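Local coordinates for 2',5'-phosphodiesterase 12 (Homo sapiens, PDB 4Z2B), which belongs to the endonuclease/exonuclease/phosphatase family, with a DNase I-like alpha/beta domain preceded by a separate N-terminal domain, at residues N300-W305 against C340-S345; T143-I148 against C194-D199; E272-R277 against G310-I315. All coordinates share one frame; numbering follows the deposited sequence. Where two conformers were deposited one is given.

Contact 1. Residues N300-W305 against C340-S345; sequences NTHLYW and CGDFNS. With 4LC (3-(6-{[(2S,3S)-3-(hydroxymethyl)-2-phenylmorpholin-4-yl]carbonyl}-1-methyl-1H-benzimidazol-2-yl)-1H-indole-6-carbonitrile), chain F; EDO (1,2-ethanediol), chain C.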
loop_
_atom_site.group_PDB
_atom_site.type_symbol
_atom_site.label_atom_id
_atom_site.label_comp_id
_atom_site.label_asym_id
_atom_site.label_seq_id
_atom_site.Cartn_x
_atom_site.Cartn_y
_atom_site.Cartn_z
ATOM N N ASN A 300 -10.340 -3.933 -2.626
ATOM C CA ASN A 300 -8.972 -3.827 -3.137
ATOM C C ASN A 300 -8.632 -5.091 -3.859
ATOM O O ASN A 300 -8.992 -6.166 -3.375
ATOM C CB ASN A 300 -8.006 -3.593 -1.959
ATOM C CG ASN A 300 -6.552 -3.454 -2.339
ATOM O OD1 ASN A 300 -6.221 -3.038 -3.443
ATOM N ND2 ASN A 300 -5.662 -3.707 -1.379
ATOM N N THR A 301 -8.036 -4.989 -5.066
ATOM C CA THR A 301 -7.684 -6.225 -5.790
ATOM C C THR A 301 -6.417 -6.033 -6.622
ATOM O O THR A 301 -5.916 -4.915 -6.789
ATOM C CB THR A 301 -8.883 -6.728 -6.653
ATOM O OG1 THR A 301 -8.698 -8.108 -6.957
ATOM C CG2 THR A 301 -9.062 -5.940 -7.961
ATOM N N HIS A 302 -5.945 -7.148 -7.187
ATOM C CA HIS A 302 -4.825 -7.256 -8.109
ATOM C C HIS A 302 -5.196 -8.346 -9.086
ATOM O O HIS A 302 -5.179 -9.535 -8.735
ATOM C CB HIS A 302 -3.513 -7.541 -7.352
ATOM C CG HIS A 302 -2.286 -7.538 -8.227
ATOM N ND1 HIS A 302 -1.074 -8.010 -7.752
ATOM C CD2 HIS A 302 -2.116 -7.126 -9.512
ATOM C CE1 HIS A 302 -0.210 -7.863 -8.747
ATOM N NE2 HIS A 302 -0.804 -7.393 -9.841
ATOM N N LEU A 303 -5.612 -7.954 -10.282
ATOM C CA LEU A 303 -6.105 -8.938 -11.262
ATOM C C LEU A 303 -4.962 -9.586 -12.046
ATOM O O LEU A 303 -3.825 -9.105 -12.003
ATOM C CB LEU A 303 -7.128 -8.296 -12.214
ATOM C CG LEU A 303 -8.390 -7.674 -11.535
ATOM C CD1 LEU A 303 -9.430 -7.296 -12.595
ATOM C CD2 LEU A 303 -9.018 -8.638 -10.530
ATOM N N TYR A 304 -5.275 -10.706 -12.716
ATOM C CA TYR A 304 -4.332 -11.496 -13.529
ATOM C C TYR A 304 -3.459 -10.592 -14.417
ATOM O O TYR A 304 -3.990 -9.714 -15.107
ATOM C CB TYR A 304 -5.108 -12.489 -14.390
ATOM C CG TYR A 304 -4.219 -13.436 -15.163
ATOM C CD1 TYR A 304 -3.222 -14.164 -14.521
ATOM C CD2 TYR A 304 -4.431 -13.672 -16.519
ATOM C CE1 TYR A 304 -2.404 -15.051 -15.224
ATOM C CE2 TYR A 304 -3.642 -14.584 -17.224
ATOM C CZ TYR A 304 -2.609 -15.246 -16.576
ATOM O OH TYR A 304 -1.798 -16.129 -17.258
ATOM N N TRP A 305 -2.125 -10.802 -14.374
ATOM C CA TRP A 305 -1.139 -9.949 -15.054
ATOM C C TRP A 305 -1.029 -10.081 -16.589
ATOM O O TRP A 305 -0.510 -9.151 -17.208
ATOM C CB TRP A 305 0.284 -10.256 -14.497
ATOM C CG TRP A 305 0.804 -11.611 -14.938
ATOM C CD1 TRP A 305 0.508 -12.822 -14.382
ATOM C CD2 TRP A 305 1.640 -11.886 -16.078
ATOM N NE1 TRP A 305 1.109 -13.832 -15.100
ATOM C CE2 TRP A 305 1.799 -13.287 -16.152
ATOM C CE3 TRP A 305 2.265 -11.077 -17.056
ATOM C CZ2 TRP A 305 2.563 -13.906 -17.156
ATOM C CZ3 TRP A 305 3.048 -11.692 -18.034
ATOM C CH2 TRP A 305 3.192 -13.089 -18.075
ATOM N N CYS A 340 -10.420 -0.023 -5.226
ATOM C CA CYS A 340 -9.048 0.210 -5.677
ATOM C C CYS A 340 -8.475 -1.036 -6.274
ATOM O O CYS A 340 -8.903 -2.153 -5.953
ATOM C CB CYS A 340 -8.164 0.662 -4.518
ATOM S SG CYS A 340 -8.712 2.178 -3.696
ATOM N N GLY A 341 -7.417 -0.844 -7.042
ATOM C CA GLY A 341 -6.612 -1.979 -7.465
ATOM C C GLY A 341 -5.702 -1.764 -8.634
ATOM O O GLY A 341 -5.753 -0.735 -9.305
ATOM N N ASP A 342 -4.836 -2.761 -8.839
ATOM C CA ASP A 342 -4.060 -2.928 -10.039
ATOM C C ASP A 342 -4.922 -3.872 -10.863
ATOM O O ASP A 342 -4.990 -5.067 -10.554
ATOM C CB ASP A 342 -2.665 -3.482 -9.739
ATOM C CG ASP A 342 -1.880 -3.806 -10.991
ATOM O OD1 ASP A 342 -2.450 -3.673 -12.114
ATOM O OD2 ASP A 342 -0.719 -4.190 -10.860
ATOM N N PHE A 343 -5.678 -3.318 -11.828
ATOM C CA PHE A 343 -6.610 -4.137 -12.599
ATOM C C PHE A 343 -5.951 -4.767 -13.818
ATOM O O PHE A 343 -6.606 -5.560 -14.522
ATOM C CB PHE A 343 -7.831 -3.300 -13.015
ATOM C CG PHE A 343 -8.644 -2.913 -11.803
ATOM C CD1 PHE A 343 -8.342 -1.755 -11.084
ATOM C CD2 PHE A 343 -9.612 -3.776 -11.290
ATOM C CE1 PHE A 343 -9.063 -1.421 -9.930
ATOM C CE2 PHE A 343 -10.330 -3.445 -10.130
ATOM C CZ PHE A 343 -10.050 -2.274 -9.459
ATOM N N ASN A 344 -4.695 -4.365 -14.134
ATOM C CA ASN A 344 -3.968 -4.886 -15.307
ATOM C C ASN A 344 -4.847 -4.744 -16.580
ATOM O O ASN A 344 -4.865 -5.634 -17.434
ATOM C CB ASN A 344 -3.552 -6.357 -15.047
ATOM C CG ASN A 344 -2.224 -6.429 -14.362
ATOM O OD1 ASN A 344 -1.304 -5.706 -14.751
ATOM N ND2 ASN A 344 -2.096 -7.258 -13.311
ATOM N N SER A 345 -5.600 -3.623 -16.666
ATOM C CA SER A 345 -6.516 -3.348 -17.767
ATOM C C SER A 345 -6.458 -1.891 -18.165
ATOM O O SER A 345 -6.695 -1.020 -17.330
ATOM C CB SER A 345 -7.950 -3.692 -17.370
ATOM O OG SER A 345 -8.086 -5.000 -16.845
HETATM C C13 4LC F . 4.749 -8.484 -14.983
HETATM C C17 4LC F . 5.107 -8.647 -13.537
HETATM C C20 4LC F . 3.681 -10.662 -13.501
HETATM C C01 4LC F . 1.343 -5.934 -16.558
HETATM N N05 4LC F . 2.318 -6.776 -17.264
HETATM C C06 4LC F . 2.415 -7.070 -18.599
HETATM N N07 4LC F . 3.486 -7.786 -18.893
HETATM C C08 4LC F . 4.051 -8.098 -17.656
HETATM C C09 4LC F . 5.147 -8.903 -17.340
HETATM C C11 4LC F . 5.506 -9.060 -16.009
HETATM C C14 4LC F . 3.647 -7.684 -15.296
HETATM C C16 4LC F . 3.325 -7.499 -16.633
HETATM O O18 4LC F . 5.828 -7.830 -12.997
HETATM N N19 4LC F . 4.595 -9.707 -12.857
HETATM C C23 4LC F . 4.135 -12.074 -13.218
HETATM O O26 4LC F . 4.209 -12.307 -11.796
HETATM C C27 4LC F . 5.113 -11.413 -11.132
HETATM C C29 4LC F . 4.766 -9.943 -11.406
HETATM C C31 4LC F . 3.545 -9.478 -10.611
HETATM O O34 4LC F . 3.104 -8.193 -11.032
HETATM C C36 4LC F . 6.554 -11.832 -11.402
HETATM C C37 4LC F . 6.957 -13.134 -11.131
HETATM C C39 4LC F . 8.277 -13.526 -11.321
HETATM C C41 4LC F . 9.209 -12.625 -11.797
HETATM C C43 4LC F . 8.831 -11.319 -12.052
HETATM C C45 4LC F . 7.508 -10.925 -11.868
HETATM C C47 4LC F . 1.640 -6.410 -19.655
HETATM C C48 4LC F . 2.134 -5.865 -20.816
HETATM N N50 4LC F . 1.112 -5.350 -21.567
HETATM C C52 4LC F . -0.060 -5.432 -20.853
HETATM C C53 4LC F . -1.341 -4.985 -21.167
HETATM C C55 4LC F . -2.379 -5.264 -20.279
HETATM C C56 4LC F . -2.139 -5.979 -19.103
HETATM C C58 4LC F . -0.855 -6.434 -18.807
HETATM C C60 4LC F . 0.207 -6.163 -19.672
HETATM C C61 4LC F . -3.694 -4.743 -20.543
HETATM N N62 4LC F . -4.733 -4.325 -20.721
HETATM C C1 EDO C . -1.890 -10.636 -10.173
HETATM O O1 EDO C . -2.208 -11.690 -9.310
HETATM C C2 EDO C . -0.870 -11.145 -11.192
HETATM O O2 EDO C . -1.460 -12.219 -11.869
HETATM O O HOH W 1 0.765 -7.543 -12.290
#

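Contact 2. Residues T143-I148 against C194-D199; sequences TVSYNI and CLQEVD. With 4LC (3-(6-{[(2S,3S)-3-(hydroxymethyl)-2-phenylmorpholin-4-yl]carbonyl}-1-methyl-1H-benzimidazol-2-yl)-1H-indole-6-carbonitrile), chain F.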
loop_
_atom_site.group_PDB
_atom_site.type_symbol
_atom_site.label_atom_id
_atom_site.label_comp_id
_atom_site.label_asym_id
_atom_site.label_seq_id
_atom_site.Cartn_x
_atom_site.Cartn_y
_atom_site.Cartn_z
ATOM N N THR A 143 -7.805 8.947 -0.454
ATOM C CA THR A 143 -7.699 7.551 -0.865
ATOM C C THR A 143 -6.472 7.341 -1.736
ATOM O O THR A 143 -6.187 8.147 -2.634
ATOM C CB THR A 143 -9.010 7.162 -1.622
ATOM O OG1 THR A 143 -10.128 7.539 -0.815
ATOM C CG2 THR A 143 -9.088 5.676 -1.961
ATOM N N VAL A 144 -5.745 6.252 -1.462
ATOM C CA VAL A 144 -4.545 5.866 -2.212
ATOM C C VAL A 144 -4.710 4.452 -2.761
ATOM O O VAL A 144 -5.221 3.566 -2.067
ATOM C CB VAL A 144 -3.263 5.957 -1.309
ATOM C CG1 VAL A 144 -2.014 5.413 -2.013
ATOM C CG2 VAL A 144 -3.022 7.385 -0.814
ATOM N N SER A 145 -4.242 4.231 -3.987
ATOM C CA SER A 145 -4.138 2.879 -4.567
ATOM C C SER A 145 -2.752 2.712 -5.119
ATOM O O SER A 145 -2.325 3.535 -5.923
ATOM C CB SER A 145 -5.182 2.605 -5.637
ATOM O OG SER A 145 -5.101 1.223 -5.952
ATOM N N TYR A 146 -2.007 1.659 -4.685
ATOM C CA TYR A 146 -0.623 1.559 -5.113
ATOM C C TYR A 146 -0.118 0.141 -5.104
ATOM O O TYR A 146 -0.167 -0.523 -4.070
ATOM C CB TYR A 146 0.220 2.387 -4.121
ATOM C CG TYR A 146 1.648 2.755 -4.464
ATOM C CD1 TYR A 146 2.126 2.666 -5.774
ATOM C CD2 TYR A 146 2.486 3.323 -3.502
ATOM C CE1 TYR A 146 3.415 3.127 -6.110
ATOM C CE2 TYR A 146 3.776 3.743 -3.815
ATOM C CZ TYR A 146 4.232 3.668 -5.122
ATOM O OH TYR A 146 5.497 4.149 -5.392
ATOM N N ASN A 147 0.377 -0.316 -6.276
ATOM C CA ASN A 147 1.075 -1.586 -6.432
ATOM C C ASN A 147 2.513 -1.249 -6.071
ATOM O O ASN A 147 3.156 -0.500 -6.807
ATOM C CB ASN A 147 0.935 -2.136 -7.848
ATOM C CG ASN A 147 1.658 -3.460 -7.990
ATOM O OD1 ASN A 147 2.726 -3.688 -7.389
ATOM N ND2 ASN A 147 1.123 -4.339 -8.816
ATOM N N ILE A 148 2.981 -1.700 -4.896
ATOM C CA ILE A 148 4.296 -1.304 -4.374
ATOM C C ILE A 148 5.473 -2.195 -4.832
ATOM O O ILE A 148 6.582 -1.969 -4.346
ATOM C CB ILE A 148 4.280 -1.201 -2.820
ATOM C CG1 ILE A 148 3.971 -2.546 -2.123
ATOM C CG2 ILE A 148 3.310 -0.095 -2.379
ATOM C CD1 ILE A 148 4.256 -2.549 -0.582
ATOM N N CYS A 194 -4.959 1.523 -0.173
ATOM C CA CYS A 194 -5.093 0.174 -0.713
ATOM C C CYS A 194 -3.842 -0.185 -1.487
ATOM O O CYS A 194 -3.497 0.505 -2.448
ATOM C CB CYS A 194 -6.340 0.058 -1.576
ATOM S SG CYS A 194 -7.877 0.175 -0.633
ATOM N N LEU A 195 -3.124 -1.207 -1.013
ATOM C CA LEU A 195 -1.850 -1.601 -1.618
ATOM C C LEU A 195 -1.878 -2.991 -2.215
ATOM O O LEU A 195 -2.540 -3.880 -1.687
ATOM C CB LEU A 195 -0.753 -1.544 -0.530
ATOM C CG LEU A 195 -0.565 -0.216 0.216
ATOM C CD1 LEU A 195 0.490 -0.357 1.318
ATOM C CD2 LEU A 195 -0.157 0.927 -0.735
ATOM N N GLN A 196 -1.123 -3.202 -3.301
ATOM C CA GLN A 196 -1.021 -4.542 -3.894
ATOM C C GLN A 196 0.458 -4.913 -3.866
ATOM O O GLN A 196 1.287 -4.006 -3.760
ATOM C CB GLN A 196 -1.573 -4.555 -5.333
ATOM C CG GLN A 196 -3.011 -4.022 -5.474
ATOM C CD GLN A 196 -3.084 -2.520 -5.614
ATOM O OE1 GLN A 196 -2.205 -1.871 -6.208
ATOM N NE2 GLN A 196 -4.116 -1.927 -5.013
ATOM N N GLU A 197 0.791 -6.217 -4.006
ATOM C CA GLU A 197 2.163 -6.776 -4.029
ATOM C C GLU A 197 2.890 -6.464 -2.735
ATOM O O GLU A 197 4.059 -6.037 -2.724
ATOM C CB GLU A 197 2.960 -6.303 -5.262
ATOM C CG GLU A 197 2.446 -6.905 -6.562
ATOM C CD GLU A 197 3.396 -6.801 -7.739
ATOM O OE1 GLU A 197 4.625 -6.710 -7.525
ATOM O OE2 GLU A 197 2.900 -6.789 -8.886
ATOM N N VAL A 198 2.170 -6.670 -1.633
ATOM C CA VAL A 198 2.689 -6.449 -0.300
ATOM C C VAL A 198 3.273 -7.783 0.188
ATOM O O VAL A 198 2.520 -8.738 0.387
ATOM C CB VAL A 198 1.606 -5.870 0.670
ATOM C CG1 VAL A 198 2.164 -5.694 2.079
ATOM C CG2 VAL A 198 1.042 -4.540 0.144
ATOM N N ASP A 199 4.613 -7.862 0.360
ATOM C CA ASP A 199 5.225 -9.065 0.946
ATOM C C ASP A 199 4.816 -9.149 2.420
ATOM O O ASP A 199 4.617 -8.108 3.040
ATOM C CB ASP A 199 6.763 -9.046 0.844
ATOM C CG ASP A 199 7.309 -8.810 -0.543
ATOM O OD1 ASP A 199 7.499 -7.637 -0.911
ATOM O OD2 ASP A 199 7.569 -9.786 -1.242
HETATM C C13 4LC F . 4.749 -8.484 -14.983
HETATM C C17 4LC F . 5.107 -8.647 -13.537
HETATM C C20 4LC F . 3.681 -10.662 -13.501
HETATM C C01 4LC F . 1.343 -5.934 -16.558
HETATM N N05 4LC F . 2.318 -6.776 -17.264
HETATM C C06 4LC F . 2.415 -7.070 -18.599
HETATM N N07 4LC F . 3.486 -7.786 -18.893
HETATM C C08 4LC F . 4.051 -8.098 -17.656
HETATM C C09 4LC F . 5.147 -8.903 -17.340
HETATM C C11 4LC F . 5.506 -9.060 -16.009
HETATM C C14 4LC F . 3.647 -7.684 -15.296
HETATM C C16 4LC F . 3.325 -7.499 -16.633
HETATM O O18 4LC F . 5.828 -7.830 -12.997
HETATM N N19 4LC F . 4.595 -9.707 -12.857
HETATM C C23 4LC F . 4.135 -12.074 -13.218
HETATM O O26 4LC F . 4.209 -12.307 -11.796
HETATM C C27 4LC F . 5.113 -11.413 -11.132
HETATM C C29 4LC F . 4.766 -9.943 -11.406
HETATM C C31 4LC F . 3.545 -9.478 -10.611
HETATM O O34 4LC F . 3.104 -8.193 -11.032
HETATM C C36 4LC F . 6.554 -11.832 -11.402
HETATM C C37 4LC F . 6.957 -13.134 -11.131
HETATM C C39 4LC F . 8.277 -13.526 -11.321
HETATM C C41 4LC F . 9.209 -12.625 -11.797
HETATM C C43 4LC F . 8.831 -11.319 -12.052
HETATM C C45 4LC F . 7.508 -10.925 -11.868
HETATM C C47 4LC F . 1.640 -6.410 -19.655
HETATM C C48 4LC F . 2.134 -5.865 -20.816
HETATM N N50 4LC F . 1.112 -5.350 -21.567
HETATM C C52 4LC F . -0.060 -5.432 -20.853
HETATM C C53 4LC F . -1.341 -4.985 -21.167
HETATM C C55 4LC F . -2.379 -5.264 -20.279
HETATM C C56 4LC F . -2.139 -5.979 -19.103
HETATM C C58 4LC F . -0.855 -6.434 -18.807
HETATM C C60 4LC F . 0.207 -6.163 -19.672
HETATM C C61 4LC F . -3.694 -4.743 -20.543
HETATM N N62 4LC F . -4.733 -4.325 -20.721
HETATM O O HOH W 2 -3.060 0.492 -7.581
#

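Contact 3. Residues E272-R277 against G310-I315; sequences EKVLQR and GYIRLI. With SO4 (sulfate ion), chain B.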
loop_
_atom_site.group_PDB
_atom_site.type_symbol
_atom_site.label_atom_id
_atom_site.label_comp_id
_atom_site.label_asym_id
_atom_site.label_seq_id
_atom_site.Cartn_x
_atom_site.Cartn_y
_atom_site.Cartn_z
ATOM N N GLU A 272 -10.968 -23.764 -16.837
ATOM C CA GLU A 272 -9.821 -24.333 -16.126
ATOM C C GLU A 272 -8.786 -23.254 -15.878
ATOM O O GLU A 272 -8.259 -23.160 -14.770
ATOM C CB GLU A 272 -9.227 -25.517 -16.924
ATOM C CG GLU A 272 -8.070 -26.235 -16.237
ATOM C CD GLU A 272 -8.358 -26.952 -14.928
ATOM O OE1 GLU A 272 -9.505 -27.413 -14.724
ATOM O OE2 GLU A 272 -7.433 -27.019 -14.087
ATOM N N LYS A 273 -8.598 -22.374 -16.856
ATOM C CA LYS A 273 -7.624 -21.288 -16.750
ATOM C C LYS A 273 -8.012 -20.326 -15.647
ATOM O O LYS A 273 -7.154 -19.951 -14.852
ATOM C CB LYS A 273 -7.478 -20.560 -18.098
ATOM C CG LYS A 273 -6.487 -19.383 -18.060
ATOM C CD LYS A 273 -5.009 -19.790 -18.105
ATOM C CE LYS A 273 -4.158 -18.589 -18.412
ATOM N NZ LYS A 273 -2.766 -18.982 -18.720
ATOM N N VAL A 274 -9.304 -19.933 -15.586
ATOM C CA VAL A 274 -9.805 -19.010 -14.562
ATOM C C VAL A 274 -9.689 -19.647 -13.153
ATOM O O VAL A 274 -9.274 -18.968 -12.209
ATOM C CB VAL A 274 -11.258 -18.568 -14.882
ATOM C CG1 VAL A 274 -11.847 -17.692 -13.764
ATOM C CG2 VAL A 274 -11.308 -17.837 -16.222
ATOM N N LEU A 275 -10.063 -20.939 -13.022
ATOM C CA LEU A 275 -10.070 -21.619 -11.727
ATOM C C LEU A 275 -8.660 -21.947 -11.219
ATOM O O LEU A 275 -8.521 -22.278 -10.035
ATOM C CB LEU A 275 -10.992 -22.868 -11.726
ATOM C CG LEU A 275 -12.511 -22.544 -11.914
ATOM C CD1 LEU A 275 -13.363 -23.817 -11.936
ATOM C CD2 LEU A 275 -13.043 -21.586 -10.832
ATOM N N GLN A 276 -7.624 -21.790 -12.067
ATOM C CA GLN A 276 -6.256 -22.034 -11.608
ATOM C C GLN A 276 -5.572 -20.702 -11.233
ATOM O O GLN A 276 -4.425 -20.726 -10.774
ATOM C CB GLN A 276 -5.415 -22.878 -12.608
ATOM C CG GLN A 276 -5.237 -22.291 -14.000
ATOM C CD GLN A 276 -4.186 -22.953 -14.868
ATOM O OE1 GLN A 276 -3.290 -22.287 -15.412
ATOM N NE2 GLN A 276 -4.318 -24.257 -15.091
ATOM N N ARG A 277 -6.299 -19.537 -11.364
ATOM C CA ARG A 277 -5.781 -18.199 -10.981
ATOM C C ARG A 277 -5.885 -17.986 -9.478
ATOM O O ARG A 277 -6.872 -18.405 -8.862
ATOM C CB ARG A 277 -6.516 -17.055 -11.706
ATOM C CG ARG A 277 -6.600 -17.232 -13.232
ATOM C CD ARG A 277 -5.358 -16.832 -14.030
ATOM N NE ARG A 277 -4.092 -17.395 -13.536
ATOM C CZ ARG A 277 -3.625 -18.600 -13.850
ATOM N NH1 ARG A 277 -2.469 -19.016 -13.358
ATOM N NH2 ARG A 277 -4.338 -19.419 -14.617
ATOM N N GLY A 310 -7.216 -10.756 -21.024
ATOM C CA GLY A 310 -8.446 -9.972 -21.071
ATOM C C GLY A 310 -9.710 -10.661 -20.577
ATOM O O GLY A 310 -10.433 -10.101 -19.740
ATOM N N TYR A 311 -9.975 -11.882 -21.067
ATOM C CA TYR A 311 -11.199 -12.595 -20.677
ATOM C C TYR A 311 -11.166 -12.984 -19.199
ATOM O O TYR A 311 -12.216 -12.999 -18.554
ATOM C CB TYR A 311 -11.454 -13.835 -21.575
ATOM C CG TYR A 311 -10.664 -15.087 -21.239
ATOM C CD1 TYR A 311 -11.098 -15.966 -20.241
ATOM C CD2 TYR A 311 -9.532 -15.437 -21.966
ATOM C CE1 TYR A 311 -10.405 -17.138 -19.957
ATOM C CE2 TYR A 311 -8.834 -16.615 -21.696
ATOM C CZ TYR A 311 -9.275 -17.458 -20.689
ATOM O OH TYR A 311 -8.588 -18.604 -20.411
ATOM N N ILE A 312 -9.978 -13.308 -18.678
ATOM C CA ILE A 312 -9.804 -13.733 -17.279
ATOM C C ILE A 312 -10.129 -12.555 -16.368
ATOM O O ILE A 312 -10.839 -12.728 -15.378
ATOM C CB ILE A 312 -8.386 -14.291 -17.018
ATOM C CG1 ILE A 312 -8.171 -15.628 -17.765
ATOM C CG2 ILE A 312 -8.136 -14.474 -15.501
ATOM C CD1 ILE A 312 -6.836 -15.819 -18.288
ATOM N N ARG A 313 -9.610 -11.361 -16.711
ATOM C CA ARG A 313 -9.875 -10.134 -15.952
ATOM C C ARG A 313 -11.339 -9.786 -15.980
ATOM O O ARG A 313 -11.861 -9.304 -14.971
ATOM C CB ARG A 313 -9.051 -8.974 -16.492
ATOM C CG ARG A 313 -7.569 -9.169 -16.177
ATOM C CD ARG A 313 -6.757 -7.992 -16.658
ATOM N NE ARG A 313 -6.434 -8.000 -18.094
ATOM C CZ ARG A 313 -5.331 -8.547 -18.598
ATOM N NH1 ARG A 313 -5.057 -8.433 -19.897
ATOM N NH2 ARG A 313 -4.480 -9.194 -17.804
ATOM N N LEU A 314 -12.014 -10.016 -17.128
ATOM C CA LEU A 314 -13.457 -9.778 -17.240
ATOM C C LEU A 314 -14.217 -10.680 -16.244
ATOM O O LEU A 314 -15.082 -10.205 -15.515
ATOM C CB LEU A 314 -13.948 -10.047 -18.682
ATOM C CG LEU A 314 -13.940 -8.813 -19.599
ATOM C CD1 LEU A 314 -13.948 -9.223 -21.066
ATOM C CD2 LEU A 314 -15.127 -7.906 -19.307
ATOM N N ILE A 315 -13.869 -11.956 -16.206
ATOM C CA ILE A 315 -14.525 -12.915 -15.305
ATOM C C ILE A 315 -14.207 -12.578 -13.843
ATOM O O ILE A 315 -15.122 -12.579 -13.031
ATOM C CB ILE A 315 -14.159 -14.354 -15.672
ATOM C CG1 ILE A 315 -14.748 -14.697 -17.083
ATOM C CG2 ILE A 315 -14.693 -15.361 -14.615
ATOM C CD1 ILE A 315 -13.977 -15.775 -17.752
HETATM S S SO4 B . -1.986 -16.085 -10.921
HETATM O O1 SO4 B . -1.437 -14.744 -10.699
HETATM O O2 SO4 B . -3.403 -16.045 -10.847
HETATM O O3 SO4 B . -1.597 -16.556 -12.261
HETATM O O4 SO4 B . -1.474 -17.008 -9.894
#

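Contact 1. Residues N300-W305 against C340-S345
C340 O accepts the N-H of T301 at 3.1 Å, opening the parallel pairing that joins both strands of a beta-alpha-beta crossover: strand 295-302, helix 310-331, strand 337-342. The short strand axes, 4.7 Å apart and 8° from parallel, support this reading. G341 pairs with T301, its CA close against T301 O. D342 gives its N-H to T301 O, and its own O takes L303 N at 3.0 Å. H302 and D342 share a face of the sheet, and both hold CG trans to the backbone N (chi1 174° in D342), letting the carboxylate lie beside the ring, planes 21° apart. D342 OD2 stands 3.4 Å from H302 NE2 at a poor angle, and bonds instead to N147 ND2; OD1 closes an Asx turn on N344 N. L303 CD1 lies at the edge of the F343 ring, 3.8 Å from F343 CD2, while T301 CG2 approaches F343 CE2 obliquely at 3.5 Å. N344 ND2 reaches L303 O at 2.8 Å, with that oxygen in the amide plane, and also donates to a water that H302 NE2 and 4LC O34 share. S345, also lining the ligand pocket, has its CA 3.6 Å from 4LC N62.

Contact 2. Residues T143-I148 against C194-D199
E197 OE2 accepts two hydrogen bonds, one from N147 ND2 at 3.0 Å and one from the hydroxyl O34 of 4LC at 2.6 Å. It sits where two parallel strands of the six-stranded sheet, 140-147 and 192-198, end beside the ligand pocket of the DNase I-like domain; a magnesium ion is about 3 Å from the nearest atom of the E197 side chain. The amide meets the carboxylate steeply, with planes 72° apart, and ND2 comes to OE2 from above the carboxylate plane. N147 ND2 is shared with D342 OD2, and N147 OD1 accepts the N-H of L149.

The backbone evidence for pairing is regular. C194 N donates to V144 O at 2.8 Å, Y146 bonds through its N to C194 O and through its O to Q196 N, and I148 N closes the series on Q196 O. Beyond that, E197 and V198 both face G227 in a G1 beta bulge.

On the face shared by S145 and Q196, the glutamine bends at chi2 (85°) and its amide runs back along the neighbouring strand. NE2 makes a weak 3.4 Å bond to S145 OG and a stronger one to N300 OD1. A water bridges the two side chains: S145 OG donates to it at 2.7 Å, and it donates to Q196 OE1.

On the face of Y146 and L195, CD2 of L195 touches Y146 CB at 3.7 Å and also meets I148 CG2; past the corner of the chain, I148 CD1 lies 3.8 Å from V198 CG2.

Contact 3. Residues E272-R277 against G310-I315
V274 CG2 meets I315 CD1 at 3.7 Å and Y311 CE1 at 3.9 Å, placing one valine branch between two residues a helical turn apart. This is the centre of a small helix-to-helix packing between the last turn of helix 268-275 and the first turns of helix 310-331. The contact is apolar: no hydrogen bond crosses it, and the two segments together bury 268 Å². I312 touches the side chains of both K273 and R277. Its CD1 rests on K273 CG at 3.6 Å, and its CG2 touches R277 CG at 3.9 Å, both side chains crossing the isoleucine at about a right angle. The Y311 ring has I312 CG1 over one face, and Y311 OH lies 3.2 Å from K273 CB.

Polar interactions stay within one segment or lead outward. R277 bends at chi2 (-81°) and again at chi3 (50°), which turns its guanidinium back to the end of helix 268-275, which precedes it. There NH2 donates to K273 O at 2.9 Å and to Q276 OE1, the latter lying in the guanidinium plane. The NE and NH1 edge holds a sulfate ion, probably from the crystallisation liquor: O3 is 2.9 Å from R277 NE and 2.8 Å from R277 NH1, while NE also bonds to O2. S278 N binds the same sulfate. Y311 OH is hydrogen-bonded to E374 OE1.

Helix 247-253 adds to the packing, with L251 touching both V274 and I315, and beyond its first turns helix 310-331 runs on toward strand 337-342.

Overall arrangement
Contacts 1 and 2, largely and wholly buried, are parallel strand pairings in different sheets of the DNase I-like domain, their centres about 10 Å apart; contact 3 joins helices about 25 Å from the centre of the chain, buried at V274, Y311, I312 and I315 but with partly exposed K273 and R277. Side-chain bonds between the sheets connect the first two, and both reach 4LC at their C-terminal strand ends; R313 of contact 3 touches 4LC as well. Contact 3 shares the crossover of contact 1, since helix 310-331 links its two strands, and R313 NH2 bonds to Y304 O. Chemistry follows place: backbone bonds and polar side chains near the pocket, branched aliphatic side chains between the helices.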